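Local coordinates for protein aldehyde dehydrogenase (Burkholderia thailandensis, PDB 5J6B) that probably oxidises aldehydes to carboxylic acids with a nicotinamide cofactor, as in other aldehyde dehydrogenases, and is seen here with NADPH bound, at residues Glu28-Asp33 with Ala40-Leu45; Lys101-Ser106 with Lys326-Phe331; Lys148-Gly153 with Glu476-Val481; Asp275-Arg280 with Asp307-Lys312; Arg343-Met348 with Ala367-Thr372. One frame throughout, in Å; residues are numbered along the deposited sequence.

Contact 1 of 5, residues Glu28-Asp33 with Ala40-Leu45; sequences ELEVTD and ATRVAL
Leu29 and Val43 are neighbours on one face of a two-stranded ladder, their side chains running in the same direction. Leu29 CD2 touches Val43 CG2 at 3.6 Å. With chi1 -37°, Val43 turns CG2 into the position between its backbone N and carbonyl carbon, on the side of Leu29. Its other methyl, CG1, is left for Val31 CG2, which it meets at 4.1 Å. Val31 CB in turn rests against Thr41 CG2, so the four residues form one continuous patch. Leu195 and Ile192 of helix 192-202 cover this face, and Leu29 also touches Pro215 and His217.

The other face is polar. Glu30 and Arg42 run alongside each other as extended chains. They meet in a salt bridge from Glu30 OE2 to Arg42 NH2, 3.2 Å long. The hydrogen bond within it is weak, with an N-H...O angle of 134°; the carboxylate and guanidinium planes are 68° apart. At the end of the ladder Glu28 crosses Leu45 at about a right angle. A water links Glu28 OE1 to Leu45 O.

The backbones hold the register. Leu29 and Val43 exchange two N-H...O bonds, and Val31 N gives a nearly straight bond to Thr41 O at 3.0 Å. Val31 O receives Ala40 N at 2.6 Å and, more weakly, Thr41 N. Ala40 and Thr41 thus both face Val31, which is a classic beta bulge in an antiparallel beta hairpin of strands 29-32 and 39-43.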
# COMPACT_ATOMS: atom_id res chain seq x y z
N GLU A 28 39.83 -26.52 12.77
CA GLU A 28 40.16 -26.07 14.11
C GLU A 28 38.95 -25.96 15.02
O GLU A 28 39.10 -26.05 16.24
CB GLU A 28 40.89 -24.72 14.03
CG GLU A 28 42.20 -24.79 13.25
CD GLU A 28 42.80 -23.42 12.96
OE1 GLU A 28 42.26 -22.41 13.47
OE2 GLU A 28 43.81 -23.36 12.22
N LEU A 29 37.75 -25.78 14.46
CA LEU A 29 36.55 -25.58 15.26
C LEU A 29 35.89 -26.92 15.55
O LEU A 29 35.26 -27.52 14.67
CB LEU A 29 35.57 -24.64 14.56
CG LEU A 29 34.26 -24.40 15.34
CD1 LEU A 29 34.57 -23.98 16.78
CD2 LEU A 29 33.37 -23.36 14.64
N GLU A 30 36.01 -27.38 16.79
CA GLU A 30 35.32 -28.59 17.22
C GLU A 30 33.87 -28.27 17.59
O GLU A 30 33.60 -27.27 18.28
CB GLU A 30 36.05 -29.22 18.41
CG GLU A 30 37.50 -29.60 18.12
CD GLU A 30 38.18 -30.25 19.31
OE1 GLU A 30 37.95 -29.79 20.46
OE2 GLU A 30 38.92 -31.24 19.11
N VAL A 31 32.95 -29.10 17.13
CA VAL A 31 31.53 -28.95 17.45
C VAL A 31 31.12 -30.17 18.25
O VAL A 31 31.31 -31.31 17.80
CB VAL A 31 30.66 -28.80 16.20
CG1 VAL A 31 29.18 -28.55 16.60
CG2 VAL A 31 31.18 -27.67 15.33
N THR A 32 30.58 -29.94 19.45
CA THR A 32 30.20 -31.02 20.34
C THR A 32 28.73 -31.37 20.18
O THR A 32 27.89 -30.52 19.87
CB THR A 32 30.47 -30.65 21.81
OG1 THR A 32 29.72 -29.48 22.17
CG2 THR A 32 31.96 -30.43 22.05
N ASP A 33 28.44 -32.65 20.38
CA ASP A 33 27.09 -33.08 20.71
C ASP A 33 26.73 -32.51 22.07
O ASP A 33 27.35 -32.85 23.08
CB ASP A 33 27.02 -34.61 20.72
CG ASP A 33 25.61 -35.13 20.95
OD1 ASP A 33 24.94 -34.69 21.92
OD2 ASP A 33 25.17 -35.99 20.16
N ALA A 40 31.51 -33.95 17.87
CA ALA A 40 30.72 -34.55 16.80
C ALA A 40 31.36 -34.37 15.44
O ALA A 40 31.19 -35.23 14.57
CB ALA A 40 29.31 -33.94 16.79
N THR A 41 32.06 -33.27 15.21
CA THR A 41 32.66 -32.98 13.91
C THR A 41 33.59 -31.79 14.10
O THR A 41 33.67 -31.20 15.18
CB THR A 41 31.61 -32.69 12.84
OG1 THR A 41 32.23 -32.62 11.54
CG2 THR A 41 30.90 -31.37 13.12
N ARG A 42 34.28 -31.43 13.03
CA ARG A 42 35.19 -30.30 13.02
C ARG A 42 34.91 -29.49 11.77
O ARG A 42 34.55 -30.05 10.74
CB ARG A 42 36.65 -30.77 13.06
CG ARG A 42 36.99 -31.47 14.35
CD ARG A 42 38.41 -32.01 14.37
NE ARG A 42 38.74 -32.48 15.71
CZ ARG A 42 38.29 -33.62 16.24
NH1 ARG A 42 37.50 -34.42 15.53
NH2 ARG A 42 38.64 -33.96 17.47
N VAL A 43 35.00 -28.16 11.88
CA VAL A 43 34.74 -27.30 10.74
C VAL A 43 35.86 -26.28 10.62
O VAL A 43 36.60 -26.01 11.57
CB VAL A 43 33.36 -26.61 10.81
CG1 VAL A 43 32.31 -27.55 11.41
CG2 VAL A 43 33.45 -25.32 11.57
N ALA A 44 36.00 -25.73 9.41
CA ALA A 44 37.02 -24.73 9.13
C ALA A 44 36.70 -23.42 9.85
O ALA A 44 35.59 -22.89 9.72
CB ALA A 44 37.12 -24.49 7.63
N LEU A 45 37.68 -22.90 10.59
CA LEU A 45 37.55 -21.65 11.34
C LEU A 45 38.22 -20.54 10.53
O LEU A 45 39.41 -20.65 10.18
CB LEU A 45 38.20 -21.79 12.72
CG LEU A 45 38.09 -20.66 13.74
CD1 LEU A 45 36.65 -20.51 14.27
CD2 LEU A 45 39.08 -20.88 14.87
O HOH W 1 41.57 -19.90 11.97

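Contact 2 of 5, residues Lys101-Ser106 with Lys326-Phe331; sequences KPINDS and KDPATF
Pro102 and Ile103 make the apolar part of this contact, largely against backbone. Pro102 CB lies 3.6 Å from Thr330 O, and Pro102 CG is similarly close to Phe331 O. Ile103 uses its CG2 methyl. It sits 3.8 Å from Lys326 O and equally near Pro328 CA, while CG1 is anti to the backbone N (chi1 -180°) and carries the rest of the chain away from the loop.

The direct polar approach is at Asn104. Its ND2 atom comes within 2.9 Å of Pro328 O, but the angle is too poor for a hydrogen bond. Asp105 instead sets a carboxylate beside an aromatic ring. It crosses the Phe331 side chain at about a right angle, with Asp105 OD2 4.1 Å from Phe331 CD1 and the two planes 69° apart.

Water carries much of the polar link. One water accepts from Asn104 N at 3.1 Å and lies within hydrogen-bonding distance of Pro328 O and Thr330 O. A second lies between Asp105 OD2 and Thr330 O.

The loop is shaped from within. Asp327 to Thr330 is a type I turn, and Asp327 OD1 takes Ala329 N at 3.0 Å to make an Asx turn.

Pro102 is the N-cap of helix 103-123. The contact sets the start of that helix against the loop between helices 303-319 and 338-353, with Cys96 of helix 88-99 touching both Ile103 and Lys326.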
# COMPACT_ATOMS: atom_id res chain seq x y z
N LYS A 101 18.90 -30.05 20.54
CA LYS A 101 17.49 -29.73 20.39
C LYS A 101 16.69 -31.01 20.16
O LYS A 101 17.02 -31.79 19.26
CB LYS A 101 17.29 -28.78 19.21
CG LYS A 101 15.85 -28.34 18.94
CD LYS A 101 15.85 -27.13 18.00
CE LYS A 101 14.46 -26.53 17.82
NZ LYS A 101 14.54 -25.12 17.32
N PRO A 102 15.63 -31.26 20.95
CA PRO A 102 14.82 -32.46 20.76
C PRO A 102 14.41 -32.62 19.30
O PRO A 102 14.07 -31.65 18.62
CB PRO A 102 13.62 -32.23 21.68
CG PRO A 102 14.20 -31.38 22.79
CD PRO A 102 15.18 -30.46 22.11
N ILE A 103 14.49 -33.86 18.83
CA ILE A 103 14.48 -34.12 17.40
C ILE A 103 13.17 -33.68 16.76
O ILE A 103 13.15 -33.17 15.63
CB ILE A 103 14.79 -35.61 17.14
CG1 ILE A 103 14.80 -35.91 15.63
CG2 ILE A 103 13.83 -36.53 17.91
CD1 ILE A 103 15.87 -35.16 14.87
N ASN A 104 12.04 -33.84 17.48
CA ASN A 104 10.77 -33.38 16.92
C ASN A 104 10.74 -31.87 16.76
O ASN A 104 10.21 -31.35 15.77
CB ASN A 104 9.59 -33.84 17.80
CG ASN A 104 9.42 -35.35 17.81
OD1 ASN A 104 9.76 -36.03 16.83
ND2 ASN A 104 8.91 -35.88 18.91
N ASP A 105 11.34 -31.14 17.70
CA ASP A 105 11.45 -29.69 17.55
C ASP A 105 12.53 -29.29 16.56
O ASP A 105 12.45 -28.21 15.96
CB ASP A 105 11.68 -29.07 18.91
CG ASP A 105 10.55 -29.38 19.87
OD1 ASP A 105 9.39 -29.12 19.50
OD2 ASP A 105 10.81 -29.92 20.96
N SER A 106 13.55 -30.14 16.36
CA SER A 106 14.52 -29.88 15.30
C SER A 106 13.86 -30.00 13.94
O SER A 106 14.08 -29.16 13.06
CB SER A 106 15.70 -30.85 15.42
OG SER A 106 16.44 -30.58 16.62
N LYS A 326 17.80 -37.01 21.06
CA LYS A 326 17.59 -37.96 19.96
C LYS A 326 16.37 -38.85 20.20
O LYS A 326 15.84 -39.42 19.25
CB LYS A 326 18.84 -38.80 19.76
CG LYS A 326 20.09 -37.96 19.49
CD LYS A 326 21.35 -38.83 19.45
CE LYS A 326 22.60 -37.96 19.44
NZ LYS A 326 22.74 -37.16 20.70
N ASP A 327 15.93 -38.98 21.45
CA ASP A 327 14.75 -39.77 21.76
C ASP A 327 13.51 -38.95 21.42
O ASP A 327 13.34 -37.86 21.98
CB ASP A 327 14.78 -40.17 23.24
CG ASP A 327 13.59 -41.02 23.67
OD1 ASP A 327 12.67 -41.26 22.87
OD2 ASP A 327 13.57 -41.45 24.85
N PRO A 328 12.64 -39.41 20.51
CA PRO A 328 11.47 -38.59 20.13
C PRO A 328 10.53 -38.32 21.28
O PRO A 328 9.77 -37.35 21.23
CB PRO A 328 10.78 -39.43 19.04
CG PRO A 328 11.81 -40.44 18.60
CD PRO A 328 12.69 -40.69 19.78
N ALA A 329 10.58 -39.15 22.33
CA ALA A 329 9.78 -38.90 23.52
C ALA A 329 10.29 -37.71 24.32
O ALA A 329 9.54 -37.15 25.13
CB ALA A 329 9.75 -40.15 24.38
N THR A 330 11.54 -37.30 24.12
CA THR A 330 12.10 -36.20 24.91
C THR A 330 11.48 -34.87 24.50
O THR A 330 11.42 -34.53 23.32
CB THR A 330 13.62 -36.15 24.77
OG1 THR A 330 14.20 -37.29 25.42
CG2 THR A 330 14.20 -34.87 25.42
N PHE A 331 11.01 -34.11 25.49
CA PHE A 331 10.62 -32.72 25.26
C PHE A 331 11.62 -31.72 25.83
O PHE A 331 11.81 -30.65 25.25
CB PHE A 331 9.24 -32.45 25.86
CG PHE A 331 8.65 -31.11 25.46
CD1 PHE A 331 8.35 -30.83 24.13
CD2 PHE A 331 8.38 -30.13 26.42
CE1 PHE A 331 7.81 -29.60 23.77
CE2 PHE A 331 7.84 -28.91 26.05
CZ PHE A 331 7.55 -28.64 24.73
O HOH W 2 11.52 -35.05 20.24
O HOH W 3 9.65 -32.65 21.47

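Contact 3 of 5, residues Lys148-Gly153 with Glu476-Val481; sequences KRVPIG and ELRLMV
Arg478 and Val150 meet across two antiparallel strands, side chain crossing side chain at about a right angle. Arg478 CB sits 3.6 Å from Lys148 O and 4.1 Å from Val150 CG1. CG is anti to the backbone N (chi1 169°), and bends at chi2 and chi3 then fold the chain back over the valine. NE and CZ pass near Val150 CG2. NH2 comes closest to it, at 3.6 Å, and the two valine methyls lie against one guanidinium face. NH1 reaches Trp431 O of the second subunit.

The strands belong to the three-stranded antiparallel sheet that projects from the body of the chain, as does the oligomerisation domain of aldehyde dehydrogenases. Leu479, Met480 and Val481 extend it by parallel pairing with a strand of the second subunit. Lys148 and Arg478 form a hydrogen-bonded pair, with Arg478 N to Lys148 O at 2.8 Å. Val150 and Glu476 form another, with Val150 N to Glu476 O at 2.9 Å.

On the opposite face, Leu477 CD2 stands 3.9 Å above the centre of the Arg149 guanidinium. Arg149 NH1 bonds to Thr475 OG1. Back on the face of Val150 and Arg478, Glu476 CG packs against Ile152 CG1, and the Glu476 carboxylate makes a salt bridge to Arg464 of the second subunit.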
# COMPACT_ATOMS: atom_id res chain seq x y z
N LYS A 148 12.13 3.37 -6.26
CA LYS A 148 12.30 1.93 -6.17
C LYS A 148 13.32 1.64 -5.09
O LYS A 148 14.08 2.53 -4.68
CB LYS A 148 12.76 1.33 -7.51
CG LYS A 148 14.11 1.83 -8.00
CD LYS A 148 14.46 1.24 -9.37
CE LYS A 148 15.70 1.88 -9.97
NZ LYS A 148 15.95 1.33 -11.34
N ARG A 149 13.35 0.40 -4.63
CA ARG A 149 14.30 -0.03 -3.61
C ARG A 149 15.50 -0.68 -4.27
O ARG A 149 15.34 -1.49 -5.19
CB ARG A 149 13.63 -1.00 -2.63
CG ARG A 149 12.47 -0.39 -1.94
CD ARG A 149 11.86 -1.34 -0.94
NE ARG A 149 11.10 -0.61 0.08
CZ ARG A 149 11.66 0.02 1.11
NH1 ARG A 149 12.99 0.01 1.26
NH2 ARG A 149 10.90 0.65 1.99
N VAL A 150 16.69 -0.31 -3.83
CA VAL A 150 17.93 -0.88 -4.35
C VAL A 150 18.67 -1.50 -3.18
O VAL A 150 18.41 -1.16 -2.02
CB VAL A 150 18.79 0.18 -5.08
CG1 VAL A 150 18.09 0.68 -6.33
CG2 VAL A 150 19.15 1.34 -4.13
N PRO A 151 19.59 -2.44 -3.44
CA PRO A 151 20.31 -3.10 -2.33
C PRO A 151 21.06 -2.08 -1.48
O PRO A 151 21.61 -1.11 -2.00
CB PRO A 151 21.28 -4.05 -3.04
CG PRO A 151 20.66 -4.30 -4.40
CD PRO A 151 19.94 -3.01 -4.75
N ILE A 152 21.09 -2.30 -0.16
CA ILE A 152 21.81 -1.37 0.70
C ILE A 152 23.32 -1.49 0.50
O ILE A 152 24.07 -0.53 0.72
CB ILE A 152 21.43 -1.58 2.18
CG1 ILE A 152 22.00 -0.45 3.05
CG2 ILE A 152 21.95 -2.92 2.71
CD1 ILE A 152 21.50 -0.48 4.49
N GLY A 153 23.79 -2.66 0.07
CA GLY A 153 25.20 -2.93 -0.03
C GLY A 153 25.53 -4.23 0.66
O GLY A 153 24.63 -5.01 1.00
N GLU A 476 17.62 0.48 0.09
CA GLU A 476 17.48 1.93 0.19
C GLU A 476 16.48 2.41 -0.85
O GLU A 476 16.45 1.91 -1.97
CB GLU A 476 18.82 2.65 -0.03
CG GLU A 476 19.81 2.52 1.13
CD GLU A 476 19.52 3.51 2.25
OE1 GLU A 476 18.59 4.33 2.11
OE2 GLU A 476 20.24 3.47 3.27
N LEU A 477 15.68 3.41 -0.48
CA LEU A 477 14.88 4.09 -1.49
C LEU A 477 15.78 4.86 -2.46
O LEU A 477 16.73 5.52 -2.05
CB LEU A 477 13.88 5.05 -0.84
CG LEU A 477 12.75 4.45 -0.01
CD1 LEU A 477 11.76 5.56 0.39
CD2 LEU A 477 12.04 3.38 -0.79
N ARG A 478 15.46 4.75 -3.74
CA ARG A 478 16.12 5.51 -4.80
C ARG A 478 15.01 6.27 -5.52
O ARG A 478 14.22 5.69 -6.27
CB ARG A 478 16.91 4.58 -5.73
CG ARG A 478 17.44 5.19 -7.01
CD ARG A 478 18.85 5.75 -6.92
NE ARG A 478 19.84 4.92 -6.21
CZ ARG A 478 20.64 4.01 -6.77
NH1 ARG A 478 20.59 3.73 -8.07
NH2 ARG A 478 21.52 3.37 -6.00
N LEU A 479 14.92 7.57 -5.24
CA LEU A 479 13.86 8.42 -5.77
C LEU A 479 14.28 8.98 -7.13
O LEU A 479 15.44 9.36 -7.32
CB LEU A 479 13.57 9.58 -4.81
CG LEU A 479 12.64 10.70 -5.30
CD1 LEU A 479 11.20 10.22 -5.40
CD2 LEU A 479 12.75 11.95 -4.41
N MET A 480 13.34 9.01 -8.07
CA MET A 480 13.52 9.73 -9.31
C MET A 480 12.47 10.83 -9.38
O MET A 480 11.27 10.54 -9.29
CB MET A 480 13.42 8.81 -10.54
CG MET A 480 13.62 9.58 -11.85
SD MET A 480 13.66 8.54 -13.33
CE MET A 480 12.05 7.77 -13.25
N VAL A 481 12.92 12.08 -9.46
CA VAL A 481 12.06 13.24 -9.69
C VAL A 481 12.19 13.62 -11.16
O VAL A 481 13.31 13.85 -11.65
CB VAL A 481 12.43 14.42 -8.78
CG1 VAL A 481 11.53 15.62 -9.09
CG2 VAL A 481 12.33 14.02 -7.30

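Contact 4 of 5, residues Asp275-Arg280 with Asp307-Lys312; sequences DYVVER and DALREK
Lys312 has CG anti to its carbonyl carbon, and its chain runs extended before bending at chi4 (-58°). This brings NZ to the Asp275 carboxylate. Asp275 also has CG anti to the carbonyl carbon, and OD1 faces the lysine. The two side chains cross at about a right angle. Lys312 NZ donates to Asp275 OD1 at 3.1 Å in a salt bridge. It comes in on the syn side, but 34° out of the carboxylate plane. Lys312 CD also lies close to Asp275 OD1, at 3.5 Å, so the aliphatic part of the lysine runs past the same oxygen.

Beside the ion pair is an apolar group. Val278 and Leu309 lie alongside but run opposite ways, with Val278 CG2 3.6 Å from Leu309 CD1. The same valine methyl touches Lys312 CB at 3.8 Å, while Val278 CG1 rests near Lys312 O. Val277 CG1 meets Leu309 CD1 from another side at 4.1 Å.

The axes of segments 275-280 and 307-312 approach to 9.9 Å, at 49° to each other. Leu274 and Leu281 of helix 274-286 also touch Leu309, and Leu313 and Lys316 of helix 303-319 touch Val278. Beyond the first helix lies strand 416-420, where Phe420 packs on Val277.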
# COMPACT_ATOMS: atom_id res chain seq x y z
N ASP A 275 -7.43 -26.26 29.79
CA ASP A 275 -6.53 -27.31 29.30
C ASP A 275 -5.75 -26.83 28.07
O ASP A 275 -4.56 -27.15 27.91
CB ASP A 275 -7.30 -28.58 28.98
CG ASP A 275 -7.63 -29.37 30.22
OD1 ASP A 275 -6.92 -29.21 31.24
OD2 ASP A 275 -8.59 -30.15 30.19
N TYR A 276 -6.41 -26.07 27.19
CA TYR A 276 -5.70 -25.49 26.05
C TYR A 276 -4.68 -24.46 26.50
O TYR A 276 -3.54 -24.44 26.01
CB TYR A 276 -6.70 -24.86 25.07
CG TYR A 276 -6.02 -23.86 24.15
CD1 TYR A 276 -5.30 -24.29 23.05
CD2 TYR A 276 -6.08 -22.49 24.41
CE1 TYR A 276 -4.66 -23.39 22.21
CE2 TYR A 276 -5.43 -21.57 23.57
CZ TYR A 276 -4.72 -22.04 22.48
OH TYR A 276 -4.06 -21.15 21.65
N VAL A 277 -5.06 -23.59 27.44
CA VAL A 277 -4.13 -22.58 27.95
C VAL A 277 -2.90 -23.24 28.56
O VAL A 277 -1.76 -22.84 28.28
CB VAL A 277 -4.85 -21.67 28.96
CG1 VAL A 277 -3.87 -20.67 29.59
CG2 VAL A 277 -6.00 -20.94 28.27
N VAL A 278 -3.10 -24.28 29.37
CA VAL A 278 -1.98 -24.96 30.03
C VAL A 278 -1.07 -25.61 29.00
O VAL A 278 0.16 -25.57 29.12
CB VAL A 278 -2.51 -25.97 31.06
CG1 VAL A 278 -1.40 -26.93 31.51
CG2 VAL A 278 -3.10 -25.21 32.25
N GLU A 279 -1.66 -26.22 27.97
CA GLU A 279 -0.85 -26.84 26.92
C GLU A 279 0.05 -25.81 26.24
O GLU A 279 1.23 -26.08 25.97
CB GLU A 279 -1.78 -27.51 25.91
CG GLU A 279 -1.10 -27.89 24.63
CD GLU A 279 -0.20 -29.07 24.82
OE1 GLU A 279 -0.50 -29.89 25.72
OE2 GLU A 279 0.80 -29.19 24.08
N ARG A 280 -0.49 -24.62 25.94
CA ARG A 280 0.30 -23.59 25.27
C ARG A 280 1.33 -22.98 26.21
O ARG A 280 2.45 -22.68 25.80
CB ARG A 280 -0.63 -22.52 24.69
CG ARG A 280 -1.56 -23.05 23.59
CD ARG A 280 -0.76 -23.83 22.53
NE ARG A 280 -0.01 -22.91 21.67
CZ ARG A 280 0.95 -23.26 20.84
NH1 ARG A 280 1.33 -24.54 20.74
NH2 ARG A 280 1.55 -22.33 20.10
N ASP A 307 -6.31 -21.19 40.93
CA ASP A 307 -6.14 -22.49 41.57
C ASP A 307 -6.27 -23.62 40.56
O ASP A 307 -5.50 -24.58 40.59
CB ASP A 307 -7.14 -22.67 42.70
CG ASP A 307 -6.89 -21.73 43.86
OD1 ASP A 307 -5.76 -21.22 44.01
OD2 ASP A 307 -7.84 -21.51 44.64
N ALA A 308 -7.25 -23.53 39.66
CA ALA A 308 -7.42 -24.59 38.66
C ALA A 308 -6.26 -24.61 37.68
O ALA A 308 -5.74 -25.68 37.34
CB ALA A 308 -8.77 -24.41 37.94
N LEU A 309 -5.82 -23.43 37.22
CA LEU A 309 -4.67 -23.35 36.32
C LEU A 309 -3.41 -23.89 36.97
O LEU A 309 -2.63 -24.61 36.34
CB LEU A 309 -4.44 -21.90 35.88
CG LEU A 309 -3.26 -21.71 34.92
CD1 LEU A 309 -3.73 -21.90 33.48
CD2 LEU A 309 -2.59 -20.37 35.09
N ARG A 310 -3.20 -23.55 38.25
CA ARG A 310 -2.00 -23.97 38.97
C ARG A 310 -1.91 -25.49 39.07
O ARG A 310 -0.84 -26.07 38.84
CB ARG A 310 -1.99 -23.33 40.36
CG ARG A 310 -0.81 -23.75 41.24
CD ARG A 310 -1.16 -23.52 42.72
NE ARG A 310 0.01 -23.53 43.59
CZ ARG A 310 0.43 -24.59 44.27
NH1 ARG A 310 -0.22 -25.75 44.19
NH2 ARG A 310 1.51 -24.49 45.04
N GLU A 311 -3.02 -26.14 39.42
CA GLU A 311 -3.01 -27.59 39.53
C GLU A 311 -2.74 -28.24 38.18
O GLU A 311 -1.94 -29.17 38.07
CB GLU A 311 -4.34 -28.08 40.10
CG GLU A 311 -4.46 -29.59 40.16
CD GLU A 311 -5.75 -30.05 40.81
OE1 GLU A 311 -6.83 -29.84 40.22
OE2 GLU A 311 -5.68 -30.62 41.93
N LYS A 312 -3.41 -27.76 37.12
CA LYS A 312 -3.20 -28.32 35.79
C LYS A 312 -1.77 -28.05 35.29
O LYS A 312 -1.18 -28.89 34.60
CB LYS A 312 -4.21 -27.74 34.80
CG LYS A 312 -5.63 -28.31 34.91
CD LYS A 312 -6.64 -27.35 34.20
CE LYS A 312 -8.09 -27.77 34.43
NZ LYS A 312 -8.34 -29.16 33.96

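Contact 5 of 5, residues Arg343-Met348 with Ala367-Thr372; sequences RLAGWM and AMFEAT
Phe369 reaches from its strand to the helix, where Leu344 makes a CH-pi contact with its ring. Leu344 CD2 lies over one face, 4.2 Å from the ring centroid and offset toward the rim. The leucine and phenylalanine side chains cross at about a right angle.

A Met-aromatic contact forms at the ring edge. Met348 and Phe369 meet end to end, and Met348 SD is 5.2 Å from the Phe369 centroid, 80° off the ring normal. Met348 CG is anti to the backbone N (chi1 -176°), which sends the chain out from the helix. A bend at chi3 (71°) then brings Met348 CE to within 3.9 Å of Phe369 CZ.

Further apolar packing joins the same groups. Leu344 CG meets Phe369 CE1 at 3.8 Å, and Ala345 CB touches that ring carbon at 4.1 Å. Met348 SD also lies 4.0 Å from Thr372 CG2.

Thr372 OG1 donates to Glu370 O at 2.7 Å and is also hydrogen-bonded to Gly362 N, so its polar end is satisfied away from the helix.

Val392 touches Leu344, Phe369 and Thr372 alike. This is a helix packed on a mixed beta-sheet, with helix 338-353 lying against strands 368-375 and 392-398, as is usual in an alpha/beta fold.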
# COMPACT_ATOMS: atom_id res chain seq x y z
N ARG A 343 24.23 -21.00 35.88
CA ARG A 343 23.74 -19.63 35.97
C ARG A 343 22.28 -19.60 36.40
O ARG A 343 21.91 -18.92 37.37
CB ARG A 343 23.89 -18.90 34.63
CG ARG A 343 22.97 -17.65 34.54
CD ARG A 343 22.98 -17.00 33.16
NE ARG A 343 22.46 -17.90 32.13
CZ ARG A 343 21.17 -18.17 31.94
NH1 ARG A 343 20.81 -19.01 30.97
NH2 ARG A 343 20.25 -17.61 32.73
N LEU A 344 21.43 -20.34 35.69
CA LEU A 344 20.00 -20.31 35.96
C LEU A 344 19.68 -20.93 37.32
O LEU A 344 18.84 -20.41 38.06
CB LEU A 344 19.24 -21.04 34.85
CG LEU A 344 17.72 -21.01 34.98
CD1 LEU A 344 17.21 -19.58 35.06
CD2 LEU A 344 17.05 -21.74 33.81
N ALA A 345 20.36 -22.03 37.66
CA ALA A 345 20.15 -22.66 38.96
C ALA A 345 20.49 -21.71 40.11
O ALA A 345 19.81 -21.71 41.14
CB ALA A 345 20.97 -23.94 39.07
N GLY A 346 21.54 -20.90 39.95
CA GLY A 346 21.88 -19.94 40.98
C GLY A 346 20.82 -18.87 41.16
O GLY A 346 20.47 -18.50 42.29
N TRP A 347 20.29 -18.35 40.05
CA TRP A 347 19.18 -17.40 40.16
C TRP A 347 17.98 -18.04 40.85
O TRP A 347 17.32 -17.41 41.69
CB TRP A 347 18.76 -16.91 38.77
CG TRP A 347 19.80 -16.16 37.99
CD1 TRP A 347 21.05 -15.78 38.41
CD2 TRP A 347 19.65 -15.68 36.65
NE1 TRP A 347 21.69 -15.10 37.39
CE2 TRP A 347 20.85 -15.03 36.30
CE3 TRP A 347 18.62 -15.75 35.70
CZ2 TRP A 347 21.05 -14.44 35.05
CZ3 TRP A 347 18.81 -15.17 34.45
CH2 TRP A 347 20.02 -14.52 34.14
N MET A 348 17.68 -19.29 40.48
CA MET A 348 16.59 -20.02 41.12
C MET A 348 16.83 -20.18 42.62
O MET A 348 15.94 -19.92 43.43
CB MET A 348 16.44 -21.40 40.45
CG MET A 348 15.27 -22.20 40.98
SD MET A 348 14.98 -23.72 40.06
CE MET A 348 16.39 -24.69 40.59
N ALA A 367 23.96 -30.29 32.62
CA ALA A 367 23.20 -29.42 31.73
C ALA A 367 21.73 -29.81 31.64
O ALA A 367 20.95 -29.12 30.96
CB ALA A 367 23.84 -29.42 30.34
N MET A 368 21.32 -30.89 32.32
CA MET A 368 19.95 -31.39 32.28
C MET A 368 19.15 -30.69 33.38
O MET A 368 19.23 -31.05 34.56
CB MET A 368 19.91 -32.91 32.45
CG MET A 368 20.71 -33.71 31.42
SD MET A 368 20.28 -33.33 29.70
CE MET A 368 18.50 -33.58 29.71
N PHE A 369 18.38 -29.68 32.97
CA PHE A 369 17.56 -28.86 33.85
C PHE A 369 16.10 -29.27 33.63
O PHE A 369 15.59 -29.15 32.51
CB PHE A 369 17.77 -27.37 33.53
CG PHE A 369 17.48 -26.41 34.68
CD1 PHE A 369 18.44 -25.49 35.09
CD2 PHE A 369 16.25 -26.40 35.32
CE1 PHE A 369 18.20 -24.59 36.13
CE2 PHE A 369 15.99 -25.51 36.37
CZ PHE A 369 16.97 -24.60 36.77
N GLU A 370 15.47 -29.80 34.68
CA GLU A 370 14.05 -30.15 34.63
C GLU A 370 13.19 -28.95 34.26
O GLU A 370 13.48 -27.82 34.65
CB GLU A 370 13.58 -30.65 35.99
CG GLU A 370 13.59 -32.14 36.20
CD GLU A 370 12.89 -32.53 37.49
OE1 GLU A 370 13.03 -31.82 38.51
OE2 GLU A 370 12.17 -33.55 37.47
N ALA A 371 12.11 -29.21 33.53
CA ALA A 371 11.06 -28.20 33.41
C ALA A 371 10.57 -27.85 34.81
O ALA A 371 10.16 -28.74 35.56
CB ALA A 371 9.91 -28.70 32.54
N THR A 372 10.63 -26.57 35.17
CA THR A 372 10.46 -26.15 36.55
C THR A 372 9.46 -25.01 36.62
O THR A 372 9.43 -24.14 35.75
CB THR A 372 11.80 -25.73 37.15
OG1 THR A 372 12.72 -26.82 37.08
CG2 THR A 372 11.63 -25.30 38.60

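Overall arrangement
From the N terminus, contact 1 closes a short hairpin loop and joins strands 29-32 and 39-43. Contact 2 opens at the start of helix 103-123 and closes at 326-331, 220 residues beyond the end of its first segment. Contact 3 opens inside that span but closes near the C terminus, so the two cross. Contact 4, joining helices 274-286 and 303-319, falls within both loops. Contact 5 follows contact 2, falls within contact 3 alone and ties helix 338-353 to strand 368-375. Contacts 1 and 2 meet through the salt bridge of Asp33 with Lys326. Contact 3 stands apart in the projecting sheet, yet it and contact 4 both touch the second subunit.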